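Local coordinates for heat shock protein, putative (Plasmodium falciparum, PDB 1Y6Z), which belongs to the Hsp90 family, this chain being the protein's middle domain, and probably acts as an ATP-dependent chaperone that binds unfolded proteins, at residues K159-A173 and I238-K252. Residues are numbered along the deposited sequence; the frame is centred on the assembly and turned at random.
Sequences KIGVVEDKENQEEIA and IDEFCLSSLTVNKYK
Lys159 turns CG away from its own carbonyl carbon (chi1 -79°) and runs extended from there, which carries its ammonium to Asp239. The salt bridge is short, 2.8 Å from Lys159 NZ to Asp239 OD1, and the nitrogen lies nearly in line with the C-O bond. Asp239 OD2 takes the backbone N-H of Leu235, so both carboxylate oxygens are held. The stem of Lys159 crosses Ile238 at about a right angle and packs tightly, with Lys159 CB 3.4 Å from Ile238 CG2.

With SG anti to the backbone N (chi1 174°), Cys242 brings its sulfur to Val162, Cys242 SG to Val162 CG1 3.9 Å. The same methyl meets Leu246 CD2. On the more exposed flank, Val163 CG2 packs against Phe241 O and Ser245 OG.

This is helix-to-helix packing inside the Hsp90 middle domain. The end of helix 145-164 meets helix 237-249, which flanks the small parallel sheet of strands 204-208, 231-234 and 256-258. The axes of 159-164 and 238-249 come within 8.2 Å, their N-to-C directions 36° apart.

Past a turn, helix 169-173 continues the contact. Ala173 CB approaches Tyr251 CE1 obliquely at 3.5 Å, while Glu170 O lies at the ring edge. Lys252 CG sits over one ring face. Tyr251 OH hydrogen-bonds Asp191 OD2, and Lys252 NZ makes a salt bridge to the same oxygen. A water links Glu170 OE1 to the backbone N of Lys252, 3.1 Å from each.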
ATOM      1  N   LYS B 159      16.766   0.117   5.619  1.00 24.17           N
ATOM      2  CA  LYS B 159      17.149  -1.014   6.515  1.00 22.39           C
ATOM      3  C   LYS B 159      16.937  -0.604   7.932  1.00 23.22           C
ATOM      4  O   LYS B 159      16.372  -1.363   8.703  1.00 20.62           O
ATOM      5  CB  LYS B 159      18.580  -1.467   6.248  1.00 22.93           C
ATOM      6  CG  LYS B 159      18.705  -2.349   5.003  1.00 25.13           C
ATOM      7  CD  LYS B 159      20.180  -2.469   4.568  1.00 27.36           C
ATOM      8  CE  LYS B 159      20.324  -3.087   3.196  1.00 30.03           C
ATOM      9  NZ  LYS B 159      21.768  -2.773   2.748  1.00 30.99           N
ATOM     10  N   ILE B 160      17.314   0.646   8.257  1.00 24.07           N
ATOM     11  CA  ILE B 160      17.025   1.223   9.598  1.00 24.54           C
ATOM     12  C   ILE B 160      15.511   1.372   9.818  1.00 23.80           C
ATOM     13  O   ILE B 160      15.017   1.093  10.910  1.00 24.75           O
ATOM     14  CB  ILE B 160      17.768   2.544   9.812  1.00 25.13           C
ATOM     15  CG1 ILE B 160      19.268   2.280   9.991  1.00 27.98           C
ATOM     16  CG2 ILE B 160      17.228   3.344  11.069  1.00 26.81           C
ATOM     17  CD1 ILE B 160      20.070   3.459   9.499  1.00 37.08           C
ATOM     18  N   GLY B 161      14.786   1.797   8.785  1.00 22.52           N
ATOM     19  CA  GLY B 161      13.317   1.843   8.866  1.00 22.31           C
ATOM     20  C   GLY B 161      12.676   0.512   9.279  1.00 22.47           C
ATOM     21  O   GLY B 161      11.751   0.489  10.115  1.00 23.49           O
ATOM     22  N   VAL B 162      13.156  -0.570   8.673  1.00 24.08           N
ATOM     23  CA  VAL B 162      12.736  -1.956   9.025  1.00 26.90           C
ATOM     24  C   VAL B 162      12.949  -2.252  10.538  1.00 27.99           C
ATOM     25  O   VAL B 162      12.073  -2.872  11.207  1.00 27.89           O
ATOM     26  CB  VAL B 162      13.477  -3.020   8.170  1.00 27.03           C
ATOM     27  CG1 VAL B 162      13.185  -4.446   8.709  1.00 30.27           C
ATOM     28  CG2 VAL B 162      13.127  -2.892   6.669  1.00 26.33           C
ATOM     29  N   VAL B 163      14.112  -1.843  11.057  1.00 28.20           N
ATOM     30  CA  VAL B 163      14.425  -1.941  12.506  1.00 29.72           C
ATOM     31  C   VAL B 163      13.509  -1.039  13.332  1.00 30.68           C
ATOM     32  O   VAL B 163      12.880  -1.476  14.330  1.00 29.59           O
ATOM     33  CB  VAL B 163      15.939  -1.560  12.770  1.00 29.24           C
ATOM     34  CG1 VAL B 163      16.324  -1.658  14.272  1.00 32.91           C
ATOM     35  CG2 VAL B 163      16.853  -2.414  11.925  1.00 31.74           C
ATOM     36  N   GLU B 164      13.392   0.238  12.913  1.00 29.97           N
ATOM     37  CA  GLU B 164      12.810   1.290  13.784  1.00 30.18           C
ATOM     38  C   GLU B 164      11.384   1.711  13.572  1.00 29.76           C
ATOM     39  O   GLU B 164      10.780   2.315  14.451  1.00 32.04           O
ATOM     40  CB  GLU B 164      13.694   2.550  13.786  1.00 28.68           C
ATOM     41  CG  GLU B 164      15.104   2.250  14.178  1.00 30.59           C
ATOM     42  CD  GLU B 164      15.990   3.449  14.266  1.00 33.06           C
ATOM     43  OE1 GLU B 164      15.562   4.577  13.902  1.00 34.05           O
ATOM     44  OE2 GLU B 164      17.158   3.242  14.648  1.00 36.48           O
ATOM     45  N   ASP B 165      10.811   1.393  12.434  1.00 29.78           N
ATOM     46  CA  ASP B 165       9.493   1.928  12.146  1.00 30.28           C
ATOM     47  C   ASP B 165       8.485   0.750  12.240  1.00 30.15           C
ATOM     48  O   ASP B 165       8.109   0.138  11.233  1.00 31.20           O
ATOM     49  CB  ASP B 165       9.480   2.670  10.785  1.00 29.20           C
ATOM     50  CG  ASP B 165       8.088   3.223  10.421  1.00 30.53           C
ATOM     51  OD1 ASP B 165       7.099   2.763  11.024  1.00 31.10           O
ATOM     52  OD2 ASP B 165       7.969   4.089   9.539  1.00 30.39           O
ATOM     53  N   LYS B 166       8.081   0.458  13.470  1.00 30.70           N
ATOM     54  CA  LYS B 166       7.204  -0.681  13.760  1.00 31.16           C
ATOM     55  C   LYS B 166       5.998  -0.787  12.812  1.00 29.54           C
ATOM     56  O   LYS B 166       5.759  -1.839  12.197  1.00 29.41           O
ATOM     57  CB  LYS B 166       6.743  -0.628  15.237  1.00 31.31           C
ATOM     58  CG  LYS B 166       5.808  -1.809  15.642  1.00 33.74           C
ATOM     59  CD  LYS B 166       6.334  -3.129  15.209  1.00 36.20           C
ATOM     60  CE  LYS B 166       5.794  -4.286  16.030  1.00 42.17           C
ATOM     61  NZ  LYS B 166       6.358  -5.572  15.502  1.00 43.14           N
ATOM     62  N   GLU B 167       5.294   0.326  12.669  1.00 30.68           N
ATOM     63  CA  GLU B 167       4.009   0.398  11.992  1.00 29.22           C
ATOM     64  C   GLU B 167       4.158   0.165  10.495  1.00 28.60           C
ATOM     65  O   GLU B 167       3.272  -0.391   9.874  1.00 28.56           O
ATOM     66  CB  GLU B 167       3.300   1.758  12.219  1.00 29.32           C
ATOM     67  CG  GLU B 167       2.914   2.136  13.656  1.00 31.83           C
ATOM     68  CD  GLU B 167       4.069   2.295  14.624  1.00 33.20           C
ATOM     69  OE1 GLU B 167       5.145   2.737  14.185  1.00 28.90           O
ATOM     70  OE2 GLU B 167       3.885   1.995  15.843  1.00 29.69           O
ATOM     71  N   ASN B 168       5.264   0.601   9.913  1.00 27.99           N
ATOM     72  CA  ASN B 168       5.481   0.415   8.477  1.00 27.21           C
ATOM     73  C   ASN B 168       6.484  -0.663   8.086  1.00 27.04           C
ATOM     74  O   ASN B 168       6.816  -0.792   6.932  1.00 24.80           O
ATOM     75  CB  ASN B 168       5.843   1.760   7.821  1.00 28.03           C
ATOM     76  CG  ASN B 168       4.724   2.776   7.979  1.00 27.24           C
ATOM     77  OD1 ASN B 168       3.622   2.565   7.507  1.00 25.32           O
ATOM     78  ND2 ASN B 168       5.009   3.863   8.654  1.00 26.52           N
ATOM     79  N   GLN B 169       6.918  -1.439   9.078  1.00 27.15           N
ATOM     80  CA  GLN B 169       8.003  -2.379   8.954  1.00 28.25           C
ATOM     81  C   GLN B 169       7.837  -3.297   7.721  1.00 26.03           C
ATOM     82  O   GLN B 169       8.759  -3.434   6.948  1.00 24.44           O
ATOM     83  CB  GLN B 169       8.097  -3.168  10.286  1.00 29.61           C
ATOM     84  CG  GLN B 169       7.213  -4.424  10.298  1.00 37.61           C
ATOM     85  CD  GLN B 169       8.011  -5.716  10.159  1.00 43.59           C
ATOM     86  OE1 GLN B 169       9.232  -5.725  10.381  1.00 47.73           O
ATOM     87  NE2 GLN B 169       7.322  -6.819   9.824  1.00 44.85           N
ATOM     88  N   GLU B 170       6.651  -3.870   7.478  1.00 25.37           N
ATOM     89  CA  GLU B 170       6.530  -4.841   6.359  1.00 26.62           C
ATOM     90  C   GLU B 170       6.663  -4.202   4.995  1.00 26.11           C
ATOM     91  O   GLU B 170       7.335  -4.738   4.086  1.00 23.97           O
ATOM     92  CB  GLU B 170       5.179  -5.591   6.430  1.00 29.41           C
ATOM     93  CG  GLU B 170       4.981  -6.630   5.289  1.00 29.68           C
ATOM     94  CD  GLU B 170       3.621  -7.358   5.342  1.00 31.94           C
ATOM     95  OE1 GLU B 170       3.259  -7.818   6.450  1.00 36.19           O
ATOM     96  OE2 GLU B 170       2.966  -7.482   4.268  1.00 36.68           O
ATOM     97  N   GLU B 171       6.029  -3.034   4.830  1.00 23.87           N
ATOM     98  CA  GLU B 171       6.129  -2.328   3.563  1.00 24.39           C
ATOM     99  C   GLU B 171       7.577  -1.912   3.258  1.00 24.08           C
ATOM    100  O   GLU B 171       8.056  -2.024   2.104  1.00 23.43           O
ATOM    101  CB  GLU B 171       5.236  -1.091   3.582  1.00 25.90           C
ATOM    102  CG  GLU B 171       3.794  -1.384   3.302  1.00 28.54           C
ATOM    103  CD  GLU B 171       3.148  -0.144   2.714  1.00 35.91           C
ATOM    104  OE1 GLU B 171       2.866   0.751   3.539  1.00 34.33           O
ATOM    105  OE2 GLU B 171       3.010  -0.047   1.447  1.00 36.24           O
ATOM    106  N   ILE B 172       8.271  -1.474   4.289  1.00 23.13           N
ATOM    107  CA  ILE B 172       9.668  -1.042   4.076  1.00 22.75           C
ATOM    108  C   ILE B 172      10.515  -2.275   3.748  1.00 22.82           C
ATOM    109  O   ILE B 172      11.402  -2.199   2.906  1.00 21.19           O
ATOM    110  CB  ILE B 172      10.230  -0.298   5.277  1.00 23.72           C
ATOM    111  CG1 ILE B 172       9.296   0.865   5.708  1.00 21.15           C
ATOM    112  CG2 ILE B 172      11.697   0.196   4.969  1.00 25.74           C
ATOM    113  CD1 ILE B 172       9.803   1.617   6.979  1.00 20.44           C
ATOM    114  N   ALA B 173      10.279  -3.357   4.490  1.00 23.20           N
ATOM    115  CA  ALA B 173      10.976  -4.648   4.336  1.00 25.02           C
ATOM    116  C   ALA B 173      10.866  -5.177   2.903  1.00 24.30           C
ATOM    117  O   ALA B 173      11.825  -5.758   2.363  1.00 25.13           O
ATOM    118  CB  ALA B 173      10.395  -5.675   5.359  1.00 25.39           C
ATOM    119  N   ILE B 238      24.268  -3.010   9.797  1.00 39.87           N
ATOM    120  CA  ILE B 238      22.935  -2.516   9.313  1.00 39.78           C
ATOM    121  C   ILE B 238      22.150  -3.625   8.599  1.00 37.96           C
ATOM    122  O   ILE B 238      20.993  -3.833   8.970  1.00 39.20           O
ATOM    123  CB  ILE B 238      22.900  -1.181   8.510  1.00 39.22           C
ATOM    124  CG1 ILE B 238      23.078   0.030   9.440  1.00 41.51           C
ATOM    125  CG2 ILE B 238      21.491  -0.939   7.976  1.00 39.41           C
ATOM    126  CD1 ILE B 238      23.472   1.351   8.743  1.00 39.90           C
ATOM    127  N   ASP B 239      22.778  -4.308   7.636  1.00 37.60           N
ATOM    128  CA  ASP B 239      22.235  -5.560   7.051  1.00 38.17           C
ATOM    129  C   ASP B 239      21.835  -6.466   8.216  1.00 38.26           C
ATOM    130  O   ASP B 239      20.705  -6.992   8.292  1.00 38.67           O
ATOM    131  CB  ASP B 239      23.229  -6.311   6.160  1.00 36.17           C
ATOM    132  CG  ASP B 239      23.516  -5.632   4.850  1.00 38.28           C
ATOM    133  OD1 ASP B 239      22.902  -4.572   4.524  1.00 41.86           O
ATOM    134  OD2 ASP B 239      24.368  -6.154   4.082  1.00 35.31           O
ATOM    135  N   GLU B 240      22.769  -6.607   9.155  1.00 39.36           N
ATOM    136  CA  GLU B 240      22.609  -7.456  10.328  1.00 39.50           C
ATOM    137  C   GLU B 240      21.457  -7.069  11.258  1.00 38.87           C
ATOM    138  O   GLU B 240      20.638  -7.917  11.579  1.00 38.12           O
ATOM    139  CB  GLU B 240      23.959  -7.583  11.066  1.00 40.64           C
ATOM    140  CG  GLU B 240      24.049  -8.728  12.062  1.00 44.40           C
ATOM    141  CD  GLU B 240      24.091 -10.093  11.394  1.00 52.62           C
ATOM    142  OE1 GLU B 240      23.289 -10.972  11.810  1.00 52.92           O
ATOM    143  OE2 GLU B 240      24.923 -10.284  10.458  1.00 54.81           O
ATOM    144  N   PHE B 241      21.355  -5.796  11.665  1.00 38.87           N
ATOM    145  CA  PHE B 241      20.183  -5.379  12.455  1.00 39.43           C
ATOM    146  C   PHE B 241      18.894  -5.453  11.671  1.00 37.06           C
ATOM    147  O   PHE B 241      17.828  -5.627  12.268  1.00 37.58           O
ATOM    148  CB  PHE B 241      20.304  -3.966  13.013  1.00 41.35           C
ATOM    149  CG  PHE B 241      21.208  -3.867  14.200  1.00 46.52           C
ATOM    150  CD1 PHE B 241      20.850  -4.459  15.418  1.00 50.52           C
ATOM    151  CD2 PHE B 241      22.426  -3.193  14.102  1.00 52.49           C
ATOM    152  CE1 PHE B 241      21.698  -4.394  16.533  1.00 52.84           C
ATOM    153  CE2 PHE B 241      23.285  -3.104  15.216  1.00 53.01           C
ATOM    154  CZ  PHE B 241      22.916  -3.712  16.438  1.00 49.39           C
ATOM    155  N   CYS B 242      18.978  -5.240  10.363  1.00 35.53           N
ATOM    156  CA  CYS B 242      17.775  -5.264   9.536  1.00 34.70           C
ATOM    157  C   CYS B 242      17.223  -6.685   9.551  1.00 34.93           C
ATOM    158  O   CYS B 242      16.062  -6.939   9.906  1.00 33.14           O
ATOM    159  CB  CYS B 242      18.080  -4.848   8.099  1.00 35.19           C
ATOM    160  SG  CYS B 242      16.629  -5.011   6.948  1.00 32.48           S
ATOM    161  N   LEU B 243      18.097  -7.595   9.153  1.00 36.13           N
ATOM    162  CA  LEU B 243      17.732  -9.030   9.089  1.00 38.02           C
ATOM    163  C   LEU B 243      17.278  -9.601  10.429  1.00 39.17           C
ATOM    164  O   LEU B 243      16.270 -10.269  10.465  1.00 41.22           O
ATOM    165  CB  LEU B 243      18.830  -9.855   8.427  1.00 36.80           C
ATOM    166  CG  LEU B 243      18.816  -9.546   6.936  1.00 34.55           C
ATOM    167  CD1 LEU B 243      20.111  -9.917   6.221  1.00 31.86           C
ATOM    168  CD2 LEU B 243      17.618 -10.270   6.333  1.00 30.64           C
ATOM    169  N   SER B 244      17.948  -9.257  11.522  1.00 41.34           N
ATOM    170  CA  SER B 244      17.515  -9.690  12.873  1.00 42.43           C
ATOM    171  C   SER B 244      16.170  -9.137  13.354  1.00 43.66           C
ATOM    172  O   SER B 244      15.498  -9.736  14.199  1.00 43.71           O
ATOM    173  CB  SER B 244      18.584  -9.329  13.898  1.00 43.18           C
ATOM    174  OG  SER B 244      17.930  -8.725  15.017  1.00 44.83           O
ATOM    175  N   SER B 245      15.763  -7.966  12.855  1.00 42.95           N
ATOM    176  CA  SER B 245      14.428  -7.460  13.199  1.00 43.45           C
ATOM    177  C   SER B 245      13.306  -8.234  12.511  1.00 43.12           C
ATOM    178  O   SER B 245      12.184  -8.282  12.999  1.00 43.49           O
ATOM    179  CB  SER B 245      14.302  -5.978  12.819  1.00 44.00           C
ATOM    180  OG  SER B 245      15.254  -5.239  13.540  1.00 44.43           O
ATOM    181  N   LEU B 246      13.604  -8.807  11.351  1.00 42.88           N
ATOM    182  CA  LEU B 246      12.633  -9.646  10.668  1.00 43.25           C
ATOM    183  C   LEU B 246      12.573 -10.975  11.406  1.00 44.61           C
ATOM    184  O   LEU B 246      11.531 -11.629  11.428  1.00 45.32           O
ATOM    185  CB  LEU B 246      13.034  -9.828   9.215  1.00 43.17           C
ATOM    186  CG  LEU B 246      12.994  -8.512   8.413  1.00 39.67           C
ATOM    187  CD1 LEU B 246      13.603  -8.726   7.060  1.00 36.55           C
ATOM    188  CD2 LEU B 246      11.591  -7.981   8.310  1.00 38.15           C
ATOM    189  N   THR B 247      13.692 -11.298  12.049  1.00 46.14           N
ATOM    190  CA  THR B 247      13.900 -12.512  12.861  1.00 48.74           C
ATOM    191  C   THR B 247      12.964 -12.552  14.068  1.00 49.56           C
ATOM    192  O   THR B 247      12.743 -13.625  14.614  1.00 51.16           O
ATOM    193  CB  THR B 247      15.388 -12.603  13.312  1.00 48.05           C
ATOM    194  OG1 THR B 247      16.160 -13.330  12.357  1.00 48.88           O
ATOM    195  CG2 THR B 247      15.557 -13.223  14.665  1.00 49.53           C
ATOM    196  N   VAL B 248      12.424 -11.392  14.475  1.00 50.99           N
ATOM    197  CA  VAL B 248      11.498 -11.317  15.617  1.00 51.10           C
ATOM    198  C   VAL B 248      10.001 -11.149  15.288  1.00 51.18           C
ATOM    199  O   VAL B 248       9.186 -11.819  15.895  1.00 51.44           O
ATOM    200  CB  VAL B 248      12.020 -10.431  16.837  1.00 51.55           C
ATOM    201  CG1 VAL B 248      13.319  -9.643  16.512  1.00 51.93           C
ATOM    202  CG2 VAL B 248      10.908  -9.542  17.446  1.00 51.61           C
ATOM    203  N   ASN B 249       9.597 -10.303  14.342  1.00 51.54           N
ATOM    204  CA  ASN B 249       8.159 -10.401  13.951  1.00 51.54           C
ATOM    205  C   ASN B 249       7.904 -10.920  12.557  1.00 50.01           C
ATOM    206  O   ASN B 249       6.806 -10.737  12.005  1.00 50.23           O
ATOM    207  CB  ASN B 249       7.319  -9.147  14.238  1.00 52.54           C
ATOM    208  CG  ASN B 249       6.329  -9.342  15.414  1.00 55.19           C
ATOM    209  OD1 ASN B 249       6.681  -9.905  16.469  1.00 58.09           O
ATOM    210  ND2 ASN B 249       5.093  -8.840  15.242  1.00 57.18           N
ATOM    211  N   LYS B 250       8.925 -11.591  12.017  1.00 48.39           N
ATOM    212  CA  LYS B 250       8.815 -12.355  10.764  1.00 45.83           C
ATOM    213  C   LYS B 250       8.774 -11.419   9.555  1.00 43.28           C
ATOM    214  O   LYS B 250       8.832 -10.186   9.687  1.00 42.50           O
ATOM    215  CB  LYS B 250       7.561 -13.257  10.781  1.00 46.12           C
ATOM    216  CG  LYS B 250       7.521 -14.366  11.893  1.00 47.89           C
ATOM    217  CD  LYS B 250       6.246 -15.182  11.721  1.00 47.00           C
ATOM    218  CE  LYS B 250       6.357 -16.583  12.286  1.00 50.70           C
ATOM    219  NZ  LYS B 250       5.559 -17.555  11.472  1.00 48.32           N
ATOM    220  N   TYR B 251       8.666 -12.014   8.378  1.00 40.08           N
ATOM    221  CA  TYR B 251       8.428 -11.261   7.158  1.00 37.35           C
ATOM    222  C   TYR B 251       7.346 -11.959   6.396  1.00 36.30           C
ATOM    223  O   TYR B 251       7.567 -13.037   5.825  1.00 34.95           O
ATOM    224  CB  TYR B 251       9.677 -11.110   6.284  1.00 34.61           C
ATOM    225  CG  TYR B 251       9.362 -10.387   4.975  1.00 33.38           C
ATOM    226  CD1 TYR B 251       9.080  -8.995   4.951  1.00 29.90           C
ATOM    227  CD2 TYR B 251       9.291 -11.078   3.767  1.00 30.97           C
ATOM    228  CE1 TYR B 251       8.766  -8.351   3.759  1.00 25.92           C
ATOM    229  CE2 TYR B 251       8.977 -10.425   2.562  1.00 27.26           C
ATOM    230  CZ  TYR B 251       8.703  -9.051   2.598  1.00 27.82           C
ATOM    231  OH  TYR B 251       8.421  -8.398   1.462  1.00 26.62           O
ATOM    232  N   LYS B 252       6.176 -11.330   6.373  1.00 35.93           N
ATOM    233  CA  LYS B 252       5.010 -11.834   5.666  1.00 36.57           C
ATOM    234  C   LYS B 252       4.765 -13.280   6.103  1.00 37.78           C
ATOM    235  O   LYS B 252       4.459 -14.135   5.294  1.00 38.71           O
ATOM    236  CB  LYS B 252       5.123 -11.697   4.125  1.00 36.36           C
ATOM    237  CG  LYS B 252       5.158 -10.240   3.583  1.00 34.20           C
ATOM    238  CD  LYS B 252       5.025 -10.148   2.049  1.00 35.54           C
ATOM    239  CE  LYS B 252       5.156  -8.683   1.599  1.00 38.67           C
ATOM    240  NZ  LYS B 252       5.500  -8.505   0.145  1.00 39.52           N
TER
HETATM  241  O   HOH W   1       5.737  -8.809   8.117  1.00 44.97           O